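Local structure of Orf11 (Staphylococcus phage P68, 6O43) at residues Gly34-Trp39 with Ser45-Val50; Val66-Glu71 with Leu77-His82. The protein probably acts as a phage lysin that attacks the staphylococcal cell wall. One frame throughout, in Å; residues are numbered along the deposited sequence.

Contact 1 (Gly34-Trp39 with Ser45-Val50). With I3C (5-amino-2,4,6-triiodobenzene-1,3-dicarboxylic acid), chain B.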
# COMPACT_ATOMS: atom_id res chain seq x y z
N GLY A 34 -12.66 -5.49 5.77
CA GLY A 34 -12.89 -4.44 4.80
C GLY A 34 -14.12 -4.68 3.95
O GLY A 34 -15.16 -5.14 4.42
N ARG A 35 -13.98 -4.38 2.65
CA ARG A 35 -15.10 -4.51 1.73
C ARG A 35 -15.34 -5.94 1.27
O ARG A 35 -16.40 -6.22 0.70
CB ARG A 35 -14.88 -3.59 0.53
CG ARG A 35 -15.04 -2.13 0.93
CD ARG A 35 -14.41 -1.16 -0.04
NE ARG A 35 -14.50 0.19 0.51
CZ ARG A 35 -13.66 0.68 1.42
NH1 ARG A 35 -12.66 -0.06 1.87
NH2 ARG A 35 -13.83 1.92 1.88
N PHE A 36 -14.39 -6.85 1.51
CA PHE A 36 -14.72 -8.26 1.35
C PHE A 36 -15.87 -8.64 2.28
O PHE A 36 -16.67 -9.53 1.95
CB PHE A 36 -13.50 -9.14 1.62
CG PHE A 36 -12.29 -8.78 0.79
CD1 PHE A 36 -12.30 -8.96 -0.58
CD2 PHE A 36 -11.14 -8.29 1.39
CE1 PHE A 36 -11.19 -8.65 -1.35
CE2 PHE A 36 -10.03 -7.97 0.63
CZ PHE A 36 -10.05 -8.15 -0.75
N ASN A 37 -16.00 -7.95 3.41
CA ASN A 37 -17.09 -8.16 4.35
C ASN A 37 -18.28 -7.23 4.06
O ASN A 37 -19.40 -7.70 3.85
CB ASN A 37 -16.60 -7.95 5.79
CG ASN A 37 -17.71 -8.11 6.82
OD1 ASN A 37 -18.56 -8.99 6.70
ND2 ASN A 37 -17.71 -7.24 7.83
N VAL A 38 -18.04 -5.92 4.05
CA VAL A 38 -19.15 -4.97 3.96
C VAL A 38 -19.82 -5.04 2.60
O VAL A 38 -21.05 -4.99 2.50
CB VAL A 38 -18.67 -3.55 4.29
CG1 VAL A 38 -19.78 -2.55 4.01
CG2 VAL A 38 -18.23 -3.45 5.74
N TRP A 39 -19.03 -5.15 1.53
CA TRP A 39 -19.59 -5.13 0.18
C TRP A 39 -19.99 -6.52 -0.32
O TRP A 39 -21.04 -6.67 -0.95
CB TRP A 39 -18.61 -4.50 -0.81
CG TRP A 39 -18.56 -3.00 -0.77
CD1 TRP A 39 -19.24 -2.17 0.07
CD2 TRP A 39 -17.77 -2.16 -1.63
NE1 TRP A 39 -18.93 -0.86 -0.21
CE2 TRP A 39 -18.03 -0.82 -1.25
CE3 TRP A 39 -16.88 -2.40 -2.68
CZ2 TRP A 39 -17.42 0.27 -1.88
CZ3 TRP A 39 -16.28 -1.32 -3.31
CH2 TRP A 39 -16.55 -0.00 -2.91
N SER A 45 -16.83 -16.63 -3.89
CA SER A 45 -16.78 -16.50 -5.34
C SER A 45 -16.61 -15.04 -5.76
O SER A 45 -15.89 -14.75 -6.72
CB SER A 45 -18.03 -17.12 -5.98
OG SER A 45 -19.18 -16.34 -5.72
N LYS A 46 -17.26 -14.11 -5.05
CA LYS A 46 -17.07 -12.70 -5.36
C LYS A 46 -15.68 -12.22 -4.96
O LYS A 46 -15.08 -11.39 -5.65
CB LYS A 46 -18.16 -11.86 -4.69
CG LYS A 46 -19.55 -12.09 -5.28
CD LYS A 46 -20.59 -11.16 -4.67
CE LYS A 46 -21.90 -11.26 -5.42
NZ LYS A 46 -22.99 -10.43 -4.81
N ILE A 47 -15.16 -12.72 -3.84
CA ILE A 47 -13.80 -12.37 -3.44
C ILE A 47 -12.81 -12.82 -4.51
O ILE A 47 -11.93 -12.06 -4.92
CB ILE A 47 -13.47 -12.98 -2.07
CG1 ILE A 47 -14.36 -12.38 -0.98
CG2 ILE A 47 -12.00 -12.79 -1.73
CD1 ILE A 47 -14.18 -13.02 0.39
N ARG A 48 -12.95 -14.06 -4.98
CA ARG A 48 -12.10 -14.55 -6.07
C ARG A 48 -12.25 -13.70 -7.32
O ARG A 48 -11.27 -13.41 -8.00
CB ARG A 48 -12.44 -16.00 -6.40
CG ARG A 48 -11.95 -16.98 -5.38
CD ARG A 48 -12.48 -18.38 -5.67
NE ARG A 48 -12.26 -19.23 -4.52
CZ ARG A 48 -11.09 -19.75 -4.19
NH1 ARG A 48 -10.02 -19.51 -4.94
NH2 ARG A 48 -10.98 -20.51 -3.11
N GLN A 49 -13.49 -13.35 -7.66
CA GLN A 49 -13.73 -12.49 -8.81
C GLN A 49 -12.93 -11.19 -8.69
O GLN A 49 -12.29 -10.75 -9.66
CB GLN A 49 -15.23 -12.20 -8.92
CG GLN A 49 -15.65 -11.47 -10.18
CD GLN A 49 -17.06 -10.94 -10.08
OE1 GLN A 49 -17.58 -10.70 -8.99
NE2 GLN A 49 -17.70 -10.75 -11.23
N VAL A 50 -12.94 -10.58 -7.51
CA VAL A 50 -12.22 -9.33 -7.30
C VAL A 50 -10.72 -9.54 -7.42
O VAL A 50 -10.03 -8.83 -8.16
CB VAL A 50 -12.60 -8.73 -5.93
CG1 VAL A 50 -11.62 -7.62 -5.56
CG2 VAL A 50 -14.03 -8.21 -5.96
I3 I3C B . -20.21 0.65 -4.69
I2 I3C B . -22.52 -4.25 -2.06
I1 I3C B . -25.58 0.99 -1.89
O8 I3C B . -23.71 2.31 -4.54
O9 I3C B . -22.42 2.83 -2.85
C10 I3C B . -24.89 -2.19 -1.36
N13 I3C B . -20.50 -2.33 -3.69
C1 I3C B . -22.89 0.48 -3.20
C6 I3C B . -21.78 -0.25 -3.59
C5 I3C B . -21.67 -1.59 -3.27
C4 I3C B . -22.68 -2.21 -2.55
C3 I3C B . -23.79 -1.49 -2.15
C2 I3C B . -23.90 -0.14 -2.47
C7 I3C B . -23.01 1.96 -3.55
O11 I3C B . -24.85 -2.20 -0.10
O12 I3C B . -25.83 -2.78 -1.96
O HOH W 1 -22.36 -7.86 -3.61
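The ring of Phe36 meets Ile47 and Val50, two residues one helical turn apart on helix 44-57. Its chi1 of -54° puts CG anti to the carbonyl carbon, which places the ring beside Phe36's own backbone N. The side chains of Phe36 and Ile47 cross at about a right angle. Phe36 CD1 touches both CG1 and CG2 of Ile47 at 4.0 Å; further back Ile47 CD1 reaches Phe36 CB at 4.1 Å. Val50 adds a looser touch, its CG1 standing 4.4 Å from Phe36 CE1. Ile47 CG2 and Val50 CG1 both meet the ring obliquely, and Phe64 packs against Phe36 and Val50 from helix 61-71. The arrangement is that of consecutive helices in an all-helical protein: the short helix 34-38 leads through a brief loop into helix 44-57, and apolar side chains join them directly. Beyond Val38, Trp39 carries the chain into that loop, and its ring is sandwiched. On one face lies Arg35 CD, 3.5 Å above the ring plane; on the opposite face the amino nitrogen N13 of the triiodinated ligand I3C comes within 3.4 Å of Trp39 CD2. The same residue also meets the ligand through its backbone, with Trp39 O 3.0 Å from I2. This is well inside van der Waals separation, and the C4-I2...O angle of about 153° is consistent with a halogen bond. Trp39 O additionally accepts a hydrogen bond from a water at 3.2 Å, and that water accepts one from Lys46 NZ at 2.9 Å.

Contact 2 (Val66-Glu71 with Leu77-His82)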
# COMPACT_ATOMS: atom_id res chain seq x y z
N VAL A 66 -4.01 -7.36 1.47
CA VAL A 66 -3.34 -6.90 2.68
C VAL A 66 -3.67 -5.44 2.96
O VAL A 66 -3.85 -5.05 4.12
CB VAL A 66 -1.82 -7.13 2.56
CG1 VAL A 66 -1.07 -6.15 3.45
CG2 VAL A 66 -1.47 -8.56 2.94
N TYR A 67 -3.75 -4.62 1.92
CA TYR A 67 -4.09 -3.21 2.13
C TYR A 67 -5.56 -3.05 2.50
O TYR A 67 -5.90 -2.23 3.37
CB TYR A 67 -3.75 -2.38 0.89
CG TYR A 67 -2.41 -1.70 0.99
CD1 TYR A 67 -1.43 -2.19 1.84
CD2 TYR A 67 -2.14 -0.55 0.26
CE1 TYR A 67 -0.20 -1.56 1.94
CE2 TYR A 67 -0.92 0.09 0.36
CZ TYR A 67 0.05 -0.42 1.21
OH TYR A 67 1.27 0.21 1.31
N GLU A 68 -6.45 -3.82 1.87
CA GLU A 68 -7.86 -3.75 2.24
C GLU A 68 -8.06 -4.18 3.68
O GLU A 68 -8.85 -3.56 4.42
CB GLU A 68 -8.70 -4.62 1.29
CG GLU A 68 -10.19 -4.59 1.58
CD GLU A 68 -10.80 -3.20 1.42
OE1 GLU A 68 -10.17 -2.35 0.76
OE2 GLU A 68 -11.90 -2.97 1.95
N LYS A 69 -7.35 -5.22 4.12
CA LYS A 69 -7.48 -5.66 5.51
C LYS A 69 -7.01 -4.57 6.48
O LYS A 69 -7.66 -4.32 7.50
CB LYS A 69 -6.68 -6.95 5.72
CG LYS A 69 -6.73 -7.51 7.14
CD LYS A 69 -5.58 -7.00 7.99
CE LYS A 69 -5.68 -7.51 9.42
NZ LYS A 69 -4.55 -7.02 10.27
N ASN A 70 -5.89 -3.92 6.17
CA ASN A 70 -5.33 -2.94 7.09
C ASN A 70 -6.01 -1.58 6.98
O ASN A 70 -6.02 -0.82 7.96
CB ASN A 70 -3.82 -2.81 6.86
CG ASN A 70 -3.07 -4.07 7.24
OD1 ASN A 70 -3.44 -4.77 8.19
ND2 ASN A 70 -2.01 -4.38 6.49
N GLU A 71 -6.58 -1.25 5.82
CA GLU A 71 -7.35 -0.02 5.70
C GLU A 71 -8.74 -0.15 6.31
O GLU A 71 -9.20 0.75 7.02
CB GLU A 71 -7.45 0.40 4.23
CG GLU A 71 -6.18 1.02 3.67
CD GLU A 71 -5.82 2.32 4.36
OE1 GLU A 71 -6.74 3.07 4.74
OE2 GLU A 71 -4.61 2.58 4.53
N LEU A 77 -15.68 5.72 0.50
CA LEU A 77 -14.46 5.39 -0.22
C LEU A 77 -14.52 3.97 -0.76
O LEU A 77 -15.10 3.07 -0.15
CB LEU A 77 -13.23 5.55 0.67
CG LEU A 77 -13.03 6.91 1.35
CD1 LEU A 77 -11.87 6.85 2.33
CD2 LEU A 77 -12.82 8.01 0.32
N GLY A 78 -13.90 3.77 -1.92
CA GLY A 78 -13.83 2.47 -2.54
C GLY A 78 -12.72 1.62 -1.96
O GLY A 78 -12.21 1.87 -0.86
N TRP A 79 -12.33 0.60 -2.71
CA TRP A 79 -11.32 -0.35 -2.25
C TRP A 79 -10.05 0.38 -1.82
O TRP A 79 -9.62 1.35 -2.45
CB TRP A 79 -11.00 -1.36 -3.35
CG TRP A 79 -12.11 -2.34 -3.65
CD1 TRP A 79 -13.02 -2.25 -4.67
CD2 TRP A 79 -12.42 -3.54 -2.94
NE1 TRP A 79 -13.88 -3.33 -4.63
CE2 TRP A 79 -13.53 -4.13 -3.57
CE3 TRP A 79 -11.87 -4.18 -1.82
CZ2 TRP A 79 -14.10 -5.32 -3.13
CZ3 TRP A 79 -12.44 -5.36 -1.38
CH2 TRP A 79 -13.54 -5.92 -2.04
N LEU A 80 -9.45 -0.11 -0.74
CA LEU A 80 -8.19 0.40 -0.19
C LEU A 80 -8.32 1.80 0.38
O LEU A 80 -7.30 2.41 0.75
CB LEU A 80 -7.06 0.37 -1.23
CG LEU A 80 -7.02 -0.84 -2.18
CD1 LEU A 80 -5.79 -0.79 -3.06
CD2 LEU A 80 -7.09 -2.16 -1.41
N ASN A 81 -9.53 2.34 0.49
CA ASN A 81 -9.75 3.72 0.92
C ASN A 81 -9.04 4.71 0.01
O ASN A 81 -8.59 5.77 0.44
CB ASN A 81 -9.32 3.92 2.38
CG ASN A 81 -10.30 3.31 3.36
OD1 ASN A 81 -11.47 3.13 3.06
ND2 ASN A 81 -9.81 2.98 4.56
N HIS A 82 -8.95 4.36 -1.28
CA HIS A 82 -8.15 5.15 -2.21
C HIS A 82 -8.82 6.47 -2.58
O HIS A 82 -8.19 7.53 -2.54
CB HIS A 82 -7.88 4.32 -3.47
CG HIS A 82 -6.69 4.79 -4.25
ND1 HIS A 82 -5.44 4.23 -4.11
CD2 HIS A 82 -6.56 5.77 -5.17
CE1 HIS A 82 -4.59 4.84 -4.91
NE2 HIS A 82 -5.24 5.78 -5.57
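Glu68 and Glu71, one turn apart near the end of helix 61-71, each grip the loop that folds back beside them. That loop makes a type II beta turn over Gly78-Asn81, with Leu80 at its third position in the positive-phi conformation. Glu68 OE1 takes the amide of Leu80 at 2.8 Å (N-H...O 163°), the donor arriving nearly along the C-O axis. A bend at chi2 (62°) lays the Glu68 carboxylate across the indole of Trp79, and its CD lies 3.6 Å from Trp79 CE3. Carboxylate and ring are steeply inclined to one another, so they do not stack. Glu71 OE1 accepts from Asn81 ND2 at 3.1 Å through its anti lone pair, close to the amide plane of Asn81. Carboxylate and amide planes stand almost perpendicular, and Glu71 CG rests 3.4 Å from the carbonyl oxygen of Leu80. On the side of the Glu68 bond away from Glu71, the CD2 methyl of Leu80 packs on the helix, 4.1 Å from Tyr67 CB.

A second shell fixes these groups. Arg35 forms a salt bridge through NH1 with Glu68 OE2 and a hydrogen bond through NH2 with Asn81 OD1, so both ends of the Asn81 amide are engaged and its rotation is set. Helix 89-104 also contacts the loop: Ile96 touches Leu80, Trp79 N bonds Asp92 OD2, and the indole NE1 of Trp79 donates to Tyr89 O. The turn itself is closed by Asn81 N reaching Gly78 O at 3.0 Å.

Contact 1 closes before contact 2 opens, and helix 44-57 of the first is followed directly by helix 61-71 of the second. Their centres lie about 12 Å apart on the same side of the chain's centre, contact 1 farther out at about 18 Å and contact 2 at about 9 Å. They meet through Arg35, whose NH2 probably hydrogen-bonds Leu77 O at 2.7 Å. Trp79 extends the join, packing edge-to-face with Trp39. Helix 34-38 is thereby tied to the loop 77-82, and the pocket of the phasing compound I3C, which also includes Tyr89, shares Trp39 with this aromatic cluster.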